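Side-chain contact in protein Vpx (Simian immunodeficiency virus, PDB 4CC9), which recruits the host CUL4A-DDB1 ubiquitin ligase through DCAF-1 so that the restriction factor SAMHD1 is degraded, and takes part in nuclear import of the viral pre-integration complex: residues 42-46 and 47-51. Residues are numbered along the deposited sequence; the frame is centred on the assembly and turned at random.
Sequences AAVNH and LPREL. With ZN (zinc ion), chain F.
A43 and L47 bring the C-terminal part of helix 25-43 and the linker into helix 49-66 together: the N of L47 donates to the O of A43 at 2.8 Å, with an N-H...O angle of 164°. The same oxygen also accepts from the N of H46 at 3.0 Å. One carbonyl thus grips two successive amides, the i+3 of H46 and the i+4 of L47, and helix-like bonding carries on as far as L47 N, while the N of N45 reaches the O of A42. At L47 and P48 the chain is extended; P48 takes the N-cap position of helix 49-66, and its O receives the N of L51 at 2.8 Å.

Among the side chains, L47 packs back on A43. Its CG stands anti to its own carbonyl carbon (chi1 -49°), and with chi2 at 178° the chain stays extended and carries CD1 to the CB of A43 at 4.1 Å. M86 of helix 71-91 touches both residues, and I52 of helix 49-66 also packs on A43, making this a small three-helix junction. At the more exposed side, V44 and R49 lie side by side, pointing the same way; the CG1 of V44 lies 4.1 Å from the CG of R49, a contact of aliphatic carbons alone.

H46 turns its imidazole away from L47 and gives ND1 to the zinc ion at 2.0 Å, with the O of A42 in the ring plane at its edge. H89, C94 and C96 complete the site, the ring of H89 meeting that of H46 at a steep angle.

The chemistry thus ties the helix-to-helix turn to metal binding: amides gathered on one carbonyl shape the backbone beside H46, and zinc links this turn to H89 on helix 71-91 and the cysteines that follow it.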
# COMPACT_ATOMS: atom_id res chain seq x y z
N ALA B 42 -13.46 -1.36 15.84
CA ALA B 42 -12.00 -1.36 15.71
C ALA B 42 -11.42 0.03 15.96
O ALA B 42 -10.42 0.18 16.69
CB ALA B 42 -11.59 -1.87 14.35
N ALA B 43 -12.05 1.05 15.38
CA ALA B 43 -11.51 2.41 15.41
C ALA B 43 -11.46 3.04 16.80
O ALA B 43 -10.64 3.92 17.04
CB ALA B 43 -12.25 3.31 14.46
N VAL B 44 -12.34 2.61 17.71
CA VAL B 44 -12.34 3.19 19.06
C VAL B 44 -11.11 2.76 19.86
O VAL B 44 -10.83 3.34 20.90
CB VAL B 44 -13.65 2.92 19.86
CG1 VAL B 44 -14.81 3.75 19.32
CG2 VAL B 44 -14.01 1.44 19.88
N ASN B 45 -10.36 1.77 19.38
CA ASN B 45 -9.09 1.40 20.01
C ASN B 45 -7.88 2.16 19.45
O ASN B 45 -6.76 1.91 19.87
CB ASN B 45 -8.84 -0.10 19.88
CG ASN B 45 -9.92 -0.94 20.53
OD1 ASN B 45 -10.55 -0.52 21.50
ND2 ASN B 45 -10.14 -2.14 20.00
N HIS B 46 -8.11 3.06 18.51
CA HIS B 46 -7.00 3.77 17.85
C HIS B 46 -7.26 5.27 17.76
O HIS B 46 -6.34 6.07 17.87
CB HIS B 46 -6.77 3.23 16.44
CG HIS B 46 -6.38 1.79 16.40
ND1 HIS B 46 -5.06 1.38 16.46
CD2 HIS B 46 -7.12 0.67 16.28
CE1 HIS B 46 -5.01 0.06 16.40
NE2 HIS B 46 -6.25 -0.40 16.29
N LEU B 47 -8.51 5.64 17.52
CA LEU B 47 -8.86 7.04 17.28
C LEU B 47 -9.67 7.54 18.46
O LEU B 47 -10.34 6.75 19.13
CB LEU B 47 -9.66 7.18 15.99
CG LEU B 47 -9.08 6.48 14.75
CD1 LEU B 47 -9.99 6.64 13.56
CD2 LEU B 47 -7.69 7.01 14.43
N PRO B 48 -9.60 8.85 18.74
CA PRO B 48 -10.43 9.43 19.80
C PRO B 48 -11.92 9.21 19.52
O PRO B 48 -12.41 9.56 18.44
CB PRO B 48 -10.08 10.93 19.79
CG PRO B 48 -9.21 11.15 18.57
CD PRO B 48 -8.63 9.82 18.19
N ARG B 49 -12.61 8.63 20.50
CA ARG B 49 -14.03 8.31 20.39
C ARG B 49 -14.89 9.48 19.92
O ARG B 49 -15.85 9.29 19.18
CB ARG B 49 -14.54 7.81 21.74
CG ARG B 49 -15.82 6.97 21.68
CD ARG B 49 -16.11 6.35 23.03
NE ARG B 49 -17.51 6.49 23.40
CZ ARG B 49 -18.40 5.51 23.31
NH1 ARG B 49 -18.03 4.32 22.85
NH2 ARG B 49 -19.66 5.72 23.67
N GLU B 50 -14.55 10.69 20.34
CA GLU B 50 -15.40 11.80 19.97
C GLU B 50 -15.21 12.22 18.52
O GLU B 50 -16.04 12.92 17.94
CB GLU B 50 -15.26 12.97 20.95
CG GLU B 50 -15.88 12.68 22.33
CD GLU B 50 -17.35 12.23 22.25
OE1 GLU B 50 -18.16 12.92 21.59
OE2 GLU B 50 -17.70 11.19 22.86
N LEU B 51 -14.12 11.76 17.91
CA LEU B 51 -13.86 12.04 16.50
C LEU B 51 -14.80 11.18 15.65
O LEU B 51 -15.43 11.65 14.70
CB LEU B 51 -12.39 11.76 16.19
CG LEU B 51 -11.80 12.03 14.80
CD1 LEU B 51 -11.99 10.84 13.87
CD2 LEU B 51 -12.39 13.29 14.17
ZN ZN F . -3.42 2.43 16.88